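Local structure of digeranylgeranylglycerophospholipid reductase (Sulfolobus acidocaldarius, 3ATR) at residues Ile174-Asp179 / Pro271-Leu276; Thr293-His298 / Ala346-Phe351. The protein reduces the double bonds of geranylgeranyl chains in archaeal membrane lipid precursors, using FAD as cofactor, to give saturated archaeols. All coordinates share one frame; numbering follows the deposited sequence.

Interaction 1: residues Ile174-Asp179 / Pro271-Leu276; sequences ITEDLD and PTRRPL
Glu176 and Leu276 approach to 6.8 Å between CA atoms and Leu178 and Pro271 to 7.4 Å, so the two segments, mostly loop, run past each other in opposite senses. In this FAD-dependent oxidoreductase fold they connect the flavin-binding sheet with the large sheet of the catalytic region, and an ion pair joins them. Glu176 reaches out as an extended chain, CG anti to the backbone N (chi1 -179°), and places its carboxylate before the end of Arg273. Arg273 NH1 and NH2 both grip one atom, Glu176 OE2, each at 2.8 Å. OE2 lies in the guanidinium plane, yet both nitrogens meet it from above the carboxylate, the two planes being 54° apart. The other oxygen, OE1, takes the backbone N of Tyr277. Arg273 is fixed further by its own loop: NE donates to Arg274 O at 2.8 Å, NH2 to Pro275 O, and the Arg274 guanidinium lies over one face of the Arg273 group, its CZ 3.9 Å above the plane. A leucine in place of Arg273 would probably strand the Glu176 carboxylate without its counter-charge and leave the carbonyls of Arg274 and Pro275 without these donors. Leu276 CD2 packs on Glu176 CB at 3.6 Å, while Leu178 sets CD2 against Pro271 CB and CD1 against Arg273 CD, the latter at 3.7 Å. A water accepts from both Asp179 N and Arg273 NH1.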
ATOM      1  N   ILE A 174     -12.744 -11.842  -7.033  1.00 22.21           N
ATOM      2  CA  ILE A 174     -11.335 -11.491  -6.841  1.00 23.01           C
ATOM      3  C   ILE A 174     -10.628 -11.018  -8.106  1.00 21.46           C
ATOM      4  O   ILE A 174      -9.403 -10.810  -8.081  1.00 21.69           O
ATOM      5  CB  ILE A 174     -10.431 -12.585  -6.161  1.00 23.88           C
ATOM      6  CG1 ILE A 174     -10.801 -13.932  -6.691  1.00 25.72           C
ATOM      7  CG2 ILE A 174     -10.389 -12.442  -4.546  1.00 22.75           C
ATOM      8  CD1 ILE A 174     -10.264 -14.152  -8.048  1.00 25.27           C
ATOM      9  N   THR A 175     -11.382 -10.832  -9.193  1.00 21.02           N
ATOM     10  CA  THR A 175     -10.816 -10.249 -10.394  1.00 20.49           C
ATOM     11  C   THR A 175     -11.058  -8.723 -10.445  1.00 21.67           C
ATOM     12  O   THR A 175     -10.752  -8.080 -11.452  1.00 21.53           O
ATOM     13  CB  THR A 175     -11.349 -10.904 -11.706  1.00 20.56           C
ATOM     14  OG1 THR A 175     -12.788 -10.770 -11.797  1.00 21.98           O
ATOM     15  CG2 THR A 175     -10.999 -12.350 -11.750  1.00 21.07           C
ATOM     16  N   GLU A 176     -11.639  -8.170  -9.379  1.00 21.81           N
ATOM     17  CA  GLU A 176     -11.923  -6.746  -9.276  1.00 23.19           C
ATOM     18  C   GLU A 176     -10.756  -5.870  -9.780  1.00 23.47           C
ATOM     19  O   GLU A 176      -9.599  -6.059  -9.385  1.00 23.15           O
ATOM     20  CB  GLU A 176     -12.294  -6.382  -7.816  1.00 22.77           C
ATOM     21  CG  GLU A 176     -12.631  -4.889  -7.682  1.00 23.60           C
ATOM     22  CD  GLU A 176     -12.830  -4.442  -6.232  1.00 24.16           C
ATOM     23  OE1 GLU A 176     -12.814  -5.297  -5.300  1.00 24.75           O
ATOM     24  OE2 GLU A 176     -13.072  -3.243  -6.059  1.00 26.68           O
ATOM     25  N   ASP A 177     -11.065  -4.938 -10.672  1.00 24.50           N
ATOM     26  CA  ASP A 177     -10.037  -4.123 -11.365  1.00 25.63           C
ATOM     27  C   ASP A 177      -9.902  -2.796 -10.617  1.00 24.56           C
ATOM     28  O   ASP A 177     -10.680  -2.498  -9.703  1.00 24.19           O
ATOM     29  CB  ASP A 177     -10.449  -3.890 -12.839  1.00 27.65           C
ATOM     30  CG  ASP A 177      -9.335  -3.225 -13.708  1.00 32.92           C
ATOM     31  OD1 ASP A 177      -8.108  -3.384 -13.459  1.00 33.45           O
ATOM     32  OD2 ASP A 177      -9.735  -2.537 -14.687  1.00 42.25           O
ATOM     33  N   LEU A 178      -8.901  -2.033 -10.995  1.00 24.13           N
ATOM     34  CA  LEU A 178      -8.493  -0.802 -10.317  1.00 24.35           C
ATOM     35  C   LEU A 178      -8.899   0.354 -11.248  1.00 26.13           C
ATOM     36  O   LEU A 178      -8.436   0.389 -12.385  1.00 27.67           O
ATOM     37  CB  LEU A 178      -6.957  -0.838 -10.098  1.00 23.95           C
ATOM     38  CG  LEU A 178      -6.279   0.354  -9.402  1.00 23.06           C
ATOM     39  CD1 LEU A 178      -6.861   0.572  -7.981  1.00 25.73           C
ATOM     40  CD2 LEU A 178      -4.772   0.106  -9.298  1.00 28.68           C
ATOM     41  N   ASP A 179      -9.766   1.255 -10.794  0.50 25.68           N
ATOM     42  CA  ASP A 179     -10.136   2.401 -11.625  0.50 26.54           C
ATOM     43  C   ASP A 179      -8.955   3.361 -11.675  0.50 25.79           C
ATOM     44  O   ASP A 179      -8.221   3.500 -10.698  0.50 24.46           O
ATOM     45  CB  ASP A 179     -11.370   3.098 -11.066  0.50 26.97           C
ATOM     46  CG  ASP A 179     -12.652   2.377 -11.415  0.50 30.42           C
ATOM     47  OD1 ASP A 179     -12.607   1.413 -12.218  0.50 31.72           O
ATOM     48  OD2 ASP A 179     -13.712   2.784 -10.898  0.50 33.21           O
ATOM     49  N   PRO A 271      -1.728   1.662  -6.110  1.00 19.58           N
ATOM     50  CA  PRO A 271      -3.173   1.797  -5.809  1.00 19.04           C
ATOM     51  C   PRO A 271      -3.416   2.734  -4.624  1.00 18.48           C
ATOM     52  O   PRO A 271      -2.596   2.784  -3.703  1.00 19.15           O
ATOM     53  CB  PRO A 271      -3.612   0.374  -5.424  1.00 19.58           C
ATOM     54  CG  PRO A 271      -2.403  -0.492  -5.490  1.00 21.55           C
ATOM     55  CD  PRO A 271      -1.160   0.357  -5.758  1.00 19.83           C
ATOM     56  N   THR A 272      -4.498   3.489  -4.628  1.00 19.83           N
ATOM     57  CA  THR A 272      -4.770   4.447  -3.532  1.00 20.30           C
ATOM     58  C   THR A 272      -6.254   4.361  -3.163  1.00 21.44           C
ATOM     59  O   THR A 272      -7.002   5.305  -3.390  1.00 23.12           O
ATOM     60  CB  THR A 272      -4.342   5.919  -3.886  1.00 21.95           C
ATOM     61  OG1 THR A 272      -5.076   6.362  -5.037  1.00 23.55           O
ATOM     62  CG2 THR A 272      -2.816   6.024  -4.203  1.00 21.24           C
ATOM     63  N   ARG A 273      -6.683   3.218  -2.632  1.00 19.13           N
ATOM     64  CA  ARG A 273      -8.108   3.057  -2.369  1.00 18.46           C
ATOM     65  C   ARG A 273      -8.365   2.018  -1.284  1.00 18.54           C
ATOM     66  O   ARG A 273      -7.439   1.398  -0.748  1.00 18.19           O
ATOM     67  CB  ARG A 273      -8.829   2.666  -3.668  1.00 16.92           C
ATOM     68  CG  ARG A 273      -8.191   1.418  -4.396  1.00 17.49           C
ATOM     69  CD  ARG A 273      -9.332   0.741  -5.238  1.00 17.04           C
ATOM     70  NE  ARG A 273     -10.140  -0.156  -4.423  1.00 17.89           N
ATOM     71  CZ  ARG A 273     -11.028  -1.019  -4.903  1.00 18.46           C
ATOM     72  NH1 ARG A 273     -11.340  -1.035  -6.212  1.00 18.54           N
ATOM     73  NH2 ARG A 273     -11.628  -1.857  -4.073  1.00 17.72           N
ATOM     74  N   ARG A 274      -9.647   1.842  -0.981  1.00 17.56           N
ATOM     75  CA  ARG A 274     -10.086   0.747  -0.090  1.00 18.90           C
ATOM     76  C   ARG A 274      -9.518  -0.597  -0.642  1.00 17.26           C
ATOM     77  O   ARG A 274      -9.224  -0.740  -1.848  1.00 17.14           O
ATOM     78  CB  ARG A 274     -11.616   0.782  -0.008  1.00 19.62           C
ATOM     79  CG  ARG A 274     -12.303   0.513  -1.310  1.00 20.44           C
ATOM     80  CD  ARG A 274     -13.699   1.208  -1.419  1.00 25.37           C
ATOM     81  NE  ARG A 274     -14.207   1.027  -2.789  1.00 25.87           N
ATOM     82  CZ  ARG A 274     -13.734   1.660  -3.883  1.00 28.85           C
ATOM     83  NH1 ARG A 274     -12.736   2.553  -3.829  1.00 26.93           N
ATOM     84  NH2 ARG A 274     -14.242   1.367  -5.075  1.00 27.85           N
ATOM     85  N   PRO A 275      -9.354  -1.614   0.222  1.00 18.61           N
ATOM     86  CA  PRO A 275      -8.831  -2.836  -0.392  1.00 17.00           C
ATOM     87  C   PRO A 275      -9.845  -3.555  -1.349  1.00 16.69           C
ATOM     88  O   PRO A 275     -11.001  -3.186  -1.429  1.00 17.51           O
ATOM     89  CB  PRO A 275      -8.544  -3.739   0.825  1.00 19.10           C
ATOM     90  CG  PRO A 275      -9.419  -3.186   1.954  1.00 19.53           C
ATOM     91  CD  PRO A 275      -9.627  -1.727   1.682  1.00 18.12           C
ATOM     92  N   LEU A 276      -9.399  -4.583  -2.041  1.00 17.39           N
ATOM     93  CA  LEU A 276     -10.341  -5.465  -2.779  1.00 19.83           C
ATOM     94  C   LEU A 276     -11.558  -5.787  -1.932  1.00 19.32           C
ATOM     95  O   LEU A 276     -11.405  -6.117  -0.726  1.00 19.78           O
ATOM     96  CB  LEU A 276      -9.654  -6.779  -3.133  1.00 20.57           C
ATOM     97  CG  LEU A 276      -8.790  -7.046  -4.357  1.00 25.84           C
ATOM     98  CD1 LEU A 276      -8.554  -8.535  -4.506  1.00 24.35           C
ATOM     99  CD2 LEU A 276      -9.420  -6.477  -5.628  1.00 22.24           C
TER
HETATM  100  O   HOH W   1     -10.960   1.050  -8.275  1.00 19.22           O

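Interaction 2: residues Thr293-His298 / Ala346-Phe351; sequences TVNPVH and ASLDIF. With PPV (pyrophosphate), chain D.
The amide of Asn295, touched by Leu348 from the neighbouring helix, lies on one face of the His298 imidazole, with Asn295 CG 3.3 Å above the ring centre; at the ring edge, in its plane, sits pyrophosphate O11. The pyrophosphate site lies on a loop that packs against helix 332-355. His298 NE2 donates to O11 at 2.8 Å in a fairly straight bond (157°), while ND1 is engaged by Gly300 N. His56 NE2 and Lys344 NZ also hydrogen-bond the pyrophosphate. Asn295 holds the loop in an Asx turn: chi1 of -172° turns the amide along the chain, where OD1 accepts from Val297 N at 2.8 Å and from His298 N. Its ND2 bonds to Tyr341 OH. Against the helix the contact is van der Waals packing, mostly apolar. Leu348 sends CD1 to the Asn295 amide, 3.4 Å from ND2, and Leu348 CB meets Pro296 CD at 3.7 Å, the two side chains crossing at about a right angle. The Pro296 ring also rests on the helix backbone near Asp349 N. Val297 CG2 touches both Leu348 and Phe351, 4.1 Å from Phe351 CD2. Because His56, His298 and Tyr341 bind the phospholipid, the pyrophosphate probably marks its headgroup position; the Asn295 amide over the ring face and Gly300 N at ND1 probably help to set the imidazole so that NE2 points to the anion.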
ATOM      1  N   THR A 293      -3.690  -2.976  -0.965  1.00 15.58           N
ATOM      2  CA  THR A 293      -3.495  -2.791   0.495  1.00 17.44           C
ATOM      3  C   THR A 293      -2.896  -1.385   0.919  1.00 19.13           C
ATOM      4  O   THR A 293      -2.758  -1.065   2.101  1.00 24.66           O
ATOM      5  CB  THR A 293      -2.805  -4.023   1.126  1.00 17.72           C
ATOM      6  OG1 THR A 293      -1.535  -4.250   0.494  1.00 19.96           O
ATOM      7  CG2 THR A 293      -3.678  -5.266   0.953  1.00 15.59           C
ATOM      8  N   VAL A 294      -2.648  -0.500  -0.009  1.00 18.62           N
ATOM      9  CA  VAL A 294      -1.857   0.720   0.250  1.00 18.58           C
ATOM     10  C   VAL A 294      -2.722   1.784   0.974  1.00 19.21           C
ATOM     11  O   VAL A 294      -3.936   1.954   0.650  1.00 19.63           O
ATOM     12  CB  VAL A 294      -1.464   1.307  -1.117  1.00 18.89           C
ATOM     13  CG1 VAL A 294      -0.714   2.571  -0.979  1.00 17.37           C
ATOM     14  CG2 VAL A 294      -0.600   0.328  -1.913  1.00 21.79           C
ATOM     15  N   ASN A 295      -2.081   2.558   1.860  1.00 17.89           N
ATOM     16  CA  ASN A 295      -2.744   3.675   2.494  1.00 18.36           C
ATOM     17  C   ASN A 295      -3.176   4.697   1.422  1.00 18.41           C
ATOM     18  O   ASN A 295      -2.317   5.169   0.645  1.00 18.24           O
ATOM     19  CB  ASN A 295      -1.716   4.362   3.421  1.00 19.22           C
ATOM     20  CG  ASN A 295      -2.352   5.415   4.256  1.00 21.41           C
ATOM     21  OD1 ASN A 295      -2.829   6.452   3.734  1.00 21.36           O
ATOM     22  ND2 ASN A 295      -2.444   5.153   5.555  1.00 21.05           N
ATOM     23  N   PRO A 296      -4.491   5.037   1.353  1.00 18.21           N
ATOM     24  CA  PRO A 296      -4.946   5.875   0.247  1.00 19.51           C
ATOM     25  C   PRO A 296      -4.485   7.340   0.375  1.00 19.62           C
ATOM     26  O   PRO A 296      -4.489   8.061  -0.623  1.00 20.96           O
ATOM     27  CB  PRO A 296      -6.486   5.802   0.367  1.00 18.84           C
ATOM     28  CG  PRO A 296      -6.754   4.481   1.029  1.00 18.44           C
ATOM     29  CD  PRO A 296      -5.636   4.445   2.083  1.00 18.46           C
ATOM     30  N   VAL A 297      -4.138   7.759   1.568  1.00 20.62           N
ATOM     31  CA  VAL A 297      -3.721   9.178   1.745  1.00 22.98           C
ATOM     32  C   VAL A 297      -2.249   9.381   1.411  1.00 25.54           C
ATOM     33  O   VAL A 297      -1.913  10.193   0.516  1.00 26.53           O
ATOM     34  CB  VAL A 297      -4.094   9.710   3.101  1.00 23.48           C
ATOM     35  CG1 VAL A 297      -3.367  11.100   3.399  1.00 26.82           C
ATOM     36  CG2 VAL A 297      -5.616   9.912   3.101  1.00 22.73           C
ATOM     37  N   HIS A 298      -1.381   8.603   2.067  1.00 25.18           N
ATOM     38  CA  HIS A 298       0.058   8.805   1.876  1.00 25.32           C
ATOM     39  C   HIS A 298       0.773   7.781   0.950  1.00 24.56           C
ATOM     40  O   HIS A 298       1.972   7.915   0.704  1.00 24.41           O
ATOM     41  CB  HIS A 298       0.786   8.957   3.219  1.00 24.85           C
ATOM     42  CG  HIS A 298       0.685   7.780   4.142  1.00 25.77           C
ATOM     43  ND1 HIS A 298       1.020   6.492   3.758  1.00 22.60           N
ATOM     44  CD2 HIS A 298       0.320   7.696   5.449  1.00 25.72           C
ATOM     45  CE1 HIS A 298       0.896   5.675   4.789  1.00 25.49           C
ATOM     46  NE2 HIS A 298       0.466   6.380   5.831  1.00 29.26           N
ATOM     47  N   ALA A 346     -10.497   2.218   4.187  1.00 17.97           N
ATOM     48  CA  ALA A 346     -11.767   2.639   3.592  1.00 18.35           C
ATOM     49  C   ALA A 346     -12.091   4.090   4.005  1.00 19.48           C
ATOM     50  O   ALA A 346     -12.437   4.940   3.172  1.00 18.84           O
ATOM     51  CB  ALA A 346     -12.909   1.703   4.031  1.00 19.01           C
ATOM     52  N   SER A 347     -11.888   4.383   5.280  1.00 19.37           N
ATOM     53  CA  SER A 347     -12.093   5.773   5.775  1.00 21.06           C
ATOM     54  C   SER A 347     -11.145   6.756   5.078  1.00 21.03           C
ATOM     55  O   SER A 347     -11.539   7.856   4.688  1.00 20.65           O
ATOM     56  CB  SER A 347     -11.907   5.758   7.303  1.00 21.27           C
ATOM     57  OG  SER A 347     -11.876   7.074   7.789  1.00 31.07           O
ATOM     58  N   LEU A 348      -9.877   6.357   4.907  1.00 19.95           N
ATOM     59  CA  LEU A 348      -8.881   7.185   4.245  1.00 20.08           C
ATOM     60  C   LEU A 348      -9.109   7.393   2.737  1.00 19.75           C
ATOM     61  O   LEU A 348      -8.670   8.415   2.183  1.00 19.47           O
ATOM     62  CB  LEU A 348      -7.478   6.623   4.517  1.00 20.49           C
ATOM     63  CG  LEU A 348      -7.019   6.802   5.973  1.00 20.54           C
ATOM     64  CD1 LEU A 348      -5.620   6.239   6.194  1.00 22.47           C
ATOM     65  CD2 LEU A 348      -7.067   8.283   6.460  1.00 21.53           C
ATOM     66  N   ASP A 349      -9.762   6.423   2.090  1.00 18.10           N
ATOM     67  CA  ASP A 349     -10.203   6.518   0.695  1.00 19.46           C
ATOM     68  C   ASP A 349     -11.166   7.701   0.548  1.00 20.61           C
ATOM     69  O   ASP A 349     -11.026   8.522  -0.389  1.00 21.15           O
ATOM     70  CB  ASP A 349     -10.846   5.161   0.274  1.00 18.65           C
ATOM     71  CG  ASP A 349     -11.020   5.007  -1.251  1.00 21.79           C
ATOM     72  OD1 ASP A 349     -10.746   5.955  -2.001  1.00 24.76           O
ATOM     73  OD2 ASP A 349     -11.413   3.904  -1.711  1.00 22.03           O
ATOM     74  N   ILE A 350     -12.097   7.828   1.500  1.00 19.78           N
ATOM     75  CA  ILE A 350     -12.965   9.002   1.520  0.70 21.16           C
ATOM     76  C   ILE A 350     -12.160  10.251   1.804  1.00 20.09           C
ATOM     77  O   ILE A 350     -12.274  11.246   1.067  1.00 20.72           O
ATOM     78  CB  ILE A 350     -14.153   8.821   2.498  0.70 21.31           C
ATOM     79  CG1 ILE A 350     -15.111   7.807   1.855  0.70 23.54           C
ATOM     80  CG2 ILE A 350     -14.801  10.210   2.838  0.70 22.81           C
ATOM     81  CD1 ILE A 350     -16.445   7.595   2.565  0.70 24.97           C
ATOM     82  N   PHE A 351     -11.285  10.203   2.805  1.00 20.53           N
ATOM     83  CA  PHE A 351     -10.534  11.408   3.107  1.00 21.07           C
ATOM     84  C   PHE A 351      -9.672  11.883   1.918  1.00 20.95           C
ATOM     85  O   PHE A 351      -9.591  13.081   1.657  1.00 20.77           O
ATOM     86  CB  PHE A 351      -9.701  11.234   4.357  1.00 20.85           C
ATOM     87  CG  PHE A 351      -9.120  12.504   4.916  1.00 25.01           C
ATOM     88  CD1 PHE A 351      -9.910  13.631   5.103  1.00 27.45           C
ATOM     89  CD2 PHE A 351      -7.801  12.517   5.368  1.00 31.26           C
ATOM     90  CE1 PHE A 351      -9.373  14.782   5.647  1.00 30.38           C
ATOM     91  CE2 PHE A 351      -7.252  13.681   5.940  1.00 35.68           C
ATOM     92  CZ  PHE A 351      -8.043  14.805   6.070  1.00 33.69           C
TER
HETATM   93  O11 PPV D 511      -0.660   5.201   8.055  0.70 59.23           O
HETATM   94  P1  PPV D 511       0.041   3.877   8.208  0.70 60.11           P
HETATM   95  O21 PPV D 511      -0.257   3.147   9.491  0.70 60.21           O
HETATM   96  O31 PPV D 511       0.100   2.993   6.988  0.70 59.12           O
HETATM   97  OPP PPV D 511       1.588   4.271   8.341  0.70 60.86           O
HETATM   98  P2  PPV D 511       2.165   5.077   9.604  0.70 62.33           P
HETATM   99  O12 PPV D 511       2.098   4.087  10.754  0.70 61.51           O
HETATM  100  O22 PPV D 511       3.552   5.395   9.109  0.70 62.25           O
HETATM  101  O32 PPV D 511       1.267   6.285   9.751  0.70 62.51           O

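From the N terminus, the chain leaves strand 153-156 of the flavin-binding sheet, passes through 174-179 and re-enters the eight-stranded sheet, to which earlier strands already belong, at strand 183-193. It comes out of that sheet at strand 261-271, where 271-276 closes interaction 1 on the way back to strands 280-281 and 284-286. Only afterwards does interaction 2 open: 293-298 follows, the chain makes helix 302-322, and helix 332-355 returns to close that loop. The two contacts are therefore in series, neither nested nor crossed. They touch in space, through a salt bridge from Arg274 NH1 to Asp349 OD2, which ties the sheet-connecting loops to the helix beside the pyrophosphate site.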